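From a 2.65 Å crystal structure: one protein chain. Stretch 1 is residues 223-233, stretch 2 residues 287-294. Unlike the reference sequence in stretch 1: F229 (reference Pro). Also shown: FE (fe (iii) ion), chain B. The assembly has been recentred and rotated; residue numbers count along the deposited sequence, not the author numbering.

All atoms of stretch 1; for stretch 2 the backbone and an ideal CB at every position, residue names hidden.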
# COMPACT_ATOMS: atom_id res chain seq x y z
N HIS A 223 -20.44 -5.93 16.04
CA HIS A 223 -20.66 -4.88 15.00
C HIS A 223 -22.12 -4.74 14.50
O HIS A 223 -22.84 -5.73 14.36
CB HIS A 223 -19.79 -5.22 13.77
CG HIS A 223 -18.32 -5.27 14.04
ND1 HIS A 223 -17.51 -4.16 14.04
CD2 HIS A 223 -17.51 -6.32 14.31
CE1 HIS A 223 -16.26 -4.52 14.30
NE2 HIS A 223 -16.24 -5.83 14.47
N PHE A 224 -22.55 -3.51 14.26
CA PHE A 224 -23.89 -3.31 13.73
C PHE A 224 -24.01 -2.37 12.57
O PHE A 224 -23.33 -1.33 12.51
CB PHE A 224 -24.88 -2.78 14.77
CG PHE A 224 -25.14 -3.70 15.91
CD1 PHE A 224 -24.30 -3.71 17.01
CD2 PHE A 224 -26.24 -4.55 15.88
CE1 PHE A 224 -24.55 -4.54 18.07
CE2 PHE A 224 -26.50 -5.39 16.94
CZ PHE A 224 -25.65 -5.39 18.05
N PHE A 225 -24.88 -2.75 11.65
CA PHE A 225 -25.25 -1.95 10.49
C PHE A 225 -26.75 -1.88 10.75
O PHE A 225 -27.42 -2.91 10.82
CB PHE A 225 -24.99 -2.70 9.18
CG PHE A 225 -23.71 -2.35 8.52
CD1 PHE A 225 -23.25 -3.12 7.45
CD2 PHE A 225 -22.96 -1.28 8.93
CE1 PHE A 225 -22.05 -2.81 6.80
CE2 PHE A 225 -21.75 -0.97 8.28
CZ PHE A 225 -21.30 -1.74 7.22
N ILE A 226 -27.28 -0.68 10.96
CA ILE A 226 -28.69 -0.53 11.25
C ILE A 226 -29.28 0.49 10.28
O ILE A 226 -28.76 1.59 10.08
CB ILE A 226 -28.90 -0.16 12.74
CG1 ILE A 226 -28.20 -1.24 13.58
CG2 ILE A 226 -30.39 -0.11 13.09
CD1 ILE A 226 -28.66 -1.43 15.00
N SER A 227 -30.38 0.09 9.66
CA SER A 227 -30.98 0.93 8.67
C SER A 227 -32.44 0.61 8.54
O SER A 227 -32.85 -0.50 8.79
CB SER A 227 -30.22 0.74 7.34
OG SER A 227 -30.10 -0.63 7.01
N ALA A 228 -33.23 1.62 8.19
CA ALA A 228 -34.67 1.48 8.05
C ALA A 228 -35.21 2.45 7.01
O ALA A 228 -34.79 3.62 6.95
CB ALA A 228 -35.36 1.71 9.41
N PHE A 229 -36.13 1.95 6.19
CA PHE A 229 -36.74 2.75 5.15
C PHE A 229 -37.05 4.14 5.69
O PHE A 229 -37.80 4.28 6.66
CB PHE A 229 -38.02 2.07 4.72
CG PHE A 229 -37.84 0.64 4.37
CD1 PHE A 229 -37.14 -0.22 5.22
CD2 PHE A 229 -38.38 0.12 3.18
CE1 PHE A 229 -36.96 -1.59 4.89
CE2 PHE A 229 -38.22 -1.25 2.83
CZ PHE A 229 -37.51 -2.11 3.69
N GLY A 230 -36.44 5.16 5.10
CA GLY A 230 -36.69 6.53 5.55
C GLY A 230 -35.92 6.97 6.79
O GLY A 230 -36.30 7.91 7.49
N HIS A 231 -34.82 6.28 7.06
CA HIS A 231 -34.00 6.62 8.21
C HIS A 231 -32.51 6.60 7.83
O HIS A 231 -32.12 6.05 6.80
CB HIS A 231 -34.39 5.71 9.39
CG HIS A 231 -35.78 5.98 9.92
ND1 HIS A 231 -36.11 7.14 10.60
CD2 HIS A 231 -36.94 5.29 9.79
CE1 HIS A 231 -37.40 7.15 10.87
NE2 HIS A 231 -37.93 6.03 10.39
N ARG A 232 -31.69 7.28 8.62
CA ARG A 232 -30.27 7.36 8.33
C ARG A 232 -29.51 6.12 8.81
O ARG A 232 -29.58 5.74 9.97
CB ARG A 232 -29.71 8.63 8.96
CG ARG A 232 -28.26 8.93 8.62
CD ARG A 232 -27.76 10.23 9.26
NE ARG A 232 -26.38 10.53 8.87
CZ ARG A 232 -25.64 11.48 9.43
NH1 ARG A 232 -26.14 12.23 10.41
NH2 ARG A 232 -24.39 11.67 9.03
N HIS A 233 -28.78 5.52 7.87
CA HIS A 233 -28.00 4.32 8.10
C HIS A 233 -26.96 4.57 9.18
O HIS A 233 -26.30 5.62 9.18
CB HIS A 233 -27.32 3.94 6.79
CG HIS A 233 -26.45 2.73 6.88
ND1 HIS A 233 -26.85 1.50 6.39
CD2 HIS A 233 -25.21 2.56 7.39
CE1 HIS A 233 -25.88 0.62 6.59
NE2 HIS A 233 -24.87 1.24 7.19
N UNK A 287 -30.55 -0.84 22.75
CA UNK A 287 -31.42 -0.25 21.74
C UNK A 287 -30.70 0.78 20.89
O UNK A 287 -29.81 1.51 21.36
CB UNK A 287 -32.64 0.39 22.41
N UNK A 288 -31.11 0.86 19.64
CA UNK A 288 -30.50 1.82 18.74
C UNK A 288 -31.59 2.80 18.41
O UNK A 288 -32.73 2.41 18.21
CB UNK A 288 -29.91 1.17 17.49
N UNK A 289 -31.22 4.07 18.41
CA UNK A 289 -32.14 5.15 18.12
C UNK A 289 -31.60 5.78 16.84
O UNK A 289 -30.45 6.22 16.81
CB UNK A 289 -32.25 6.15 19.27
N UNK A 290 -32.40 5.79 15.77
CA UNK A 290 -31.95 6.34 14.49
C UNK A 290 -32.40 7.77 14.24
O UNK A 290 -33.17 8.35 15.01
CB UNK A 290 -32.45 5.45 13.35
N UNK A 291 -31.91 8.34 13.15
CA UNK A 291 -32.23 9.69 12.76
C UNK A 291 -33.08 9.71 11.52
O UNK A 291 -33.02 8.78 10.69
CB UNK A 291 -30.95 10.50 12.54
N UNK A 292 -33.87 10.77 11.39
CA UNK A 292 -34.71 10.94 10.22
C UNK A 292 -33.76 11.10 9.04
O UNK A 292 -32.78 11.85 9.11
CB UNK A 292 -35.66 12.13 10.36
N UNK A 293 -34.01 10.35 7.97
CA UNK A 293 -33.18 10.48 6.77
C UNK A 293 -33.70 11.69 6.02
O UNK A 293 -34.88 12.07 6.15
CB UNK A 293 -33.22 9.22 5.90
N UNK A 294 -32.83 12.31 5.24
CA UNK A 294 -33.24 13.47 4.46
C UNK A 294 -32.73 13.27 3.04
O UNK A 294 -32.36 14.23 2.37
CB UNK A 294 -32.71 14.77 5.07
FE FE B . -14.37 -6.40 14.91

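Position 287 turns its CA-to-CB bond away from stretch 1, and nothing of that stretch lies within 5.5 Å of the ideal CB. Stretch 1 therefore sets no preference here, and polar or charged side chains would do as well as any. The residue is D287, whose OD1 is hydrogen-bonded elsewhere in the structure.

Position 288 is different. Its CB points toward stretch 1 and lies 3.8 Å from I226 CD1, with the ring of F224 further along the same side. The surroundings offered are wholly apolar, a methyl group and an aromatic ring, so a large aliphatic or aromatic side chain would suit. The deposited residue is F288, with chi1 in the m well. The methyl I226 CD1 sits over one face of its ring, 3.2 Å from F288 CG and only 13° off the ring normal, a close CH-pi contact. The edge of F288 is directed toward the face of F224: the ring centroids are 4.6 Å apart, the planes meet at 52°, and F288 CZ comes to 3.6 Å from F224 CE2.

At 289 the alternation of the strand carries CB away again, into space that stretch 1 does not reach; a long polar chain is easily accepted. It is R289, extended, with NE and NH2 hydrogen-bonded elsewhere in the structure.

Position 290 points back toward stretch 1. Its CB is 4.4 Å from both H231 CB and R232 O, and I226 CG2 and A228 CB offer apolar surface beyond. An aliphatic side chain of medium size would fit, branched as in leucine or isoleucine, or unbranched as in methionine. L290 fills the site: CD2 lies 3.8 Å from I226 CG2, while CD1 approaches A228 CB at 4.1 Å and H231 CB at 3.9 Å.

At 291 CB points sideways, 4.2 Å from R232 CB, and the extended arginine beside it presents a guanidinium. An acidic side chain or an amide could answer it. Q291 does so through OE1, which accepts a weak hydrogen bond from R232 NH1 at 3.3 Å, near the guanidinium plane. The main chain contributes more firmly, since Q291 O accepts from R232 N at 2.9 Å and, weakly, from H231 ND1 at 3.5 Å.

Position 292 directs its CB away, and its phi/psi of -64/132 is open to any residue. The ideal CB would stand 5.0 Å from H231 ND1, with room to spare, so small and larger side chains alike are conceivable. G292 is found, its backbone bridged to H231.

At 293 CB points toward stretch 1 and is tight, 3.3 Å from H231 C and 3.6 Å from G230 C. Such proximity to main chain favours a small residue, alanine or perhaps serine or glycine. A293 packs its methyl there, and A293 N gives a weak hydrogen bond to G230 O at 3.4 Å.

Position 294 faces away into open space, where a polar side chain is reasonable; Q294 makes no contact with stretch 1.

Stretch 2 (287-294) DFRLQGAQ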
# COMPACT_ATOMS: atom_id res chain seq x y z
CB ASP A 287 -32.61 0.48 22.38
CG ASP A 287 -33.40 -0.39 23.31
OD1 ASP A 287 -33.93 -1.43 22.86
OD2 ASP A 287 -33.50 -0.02 24.49
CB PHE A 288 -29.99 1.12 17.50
CG PHE A 288 -29.11 -0.04 17.81
CD1 PHE A 288 -29.67 -1.27 18.16
CD2 PHE A 288 -27.72 0.10 17.78
CE1 PHE A 288 -28.84 -2.35 18.48
CE2 PHE A 288 -26.88 -0.98 18.10
CZ PHE A 288 -27.43 -2.20 18.45
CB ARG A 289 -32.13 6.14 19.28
CG ARG A 289 -33.12 7.26 19.13
CD ARG A 289 -33.23 8.12 20.34
NE ARG A 289 -34.40 8.97 20.15
CZ ARG A 289 -34.89 9.83 21.04
NH1 ARG A 289 -34.31 9.99 22.24
NH2 ARG A 289 -35.99 10.53 20.75
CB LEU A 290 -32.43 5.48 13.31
CG LEU A 290 -32.12 3.98 13.26
CD1 LEU A 290 -32.78 3.39 12.05
CD2 LEU A 290 -30.63 3.73 13.20
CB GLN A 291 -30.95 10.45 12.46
CG GLN A 291 -30.07 10.72 13.66
CD GLN A 291 -28.78 11.44 13.27
OE1 GLN A 291 -28.80 12.33 12.43
NE2 GLN A 291 -27.68 11.07 13.89
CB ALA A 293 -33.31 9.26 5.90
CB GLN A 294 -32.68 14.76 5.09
CG GLN A 294 -33.19 15.00 6.50
CD GLN A 294 -32.67 16.29 7.10
OE1 GLN A 294 -31.93 17.06 6.46
NE2 GLN A 294 -33.04 16.56 8.36
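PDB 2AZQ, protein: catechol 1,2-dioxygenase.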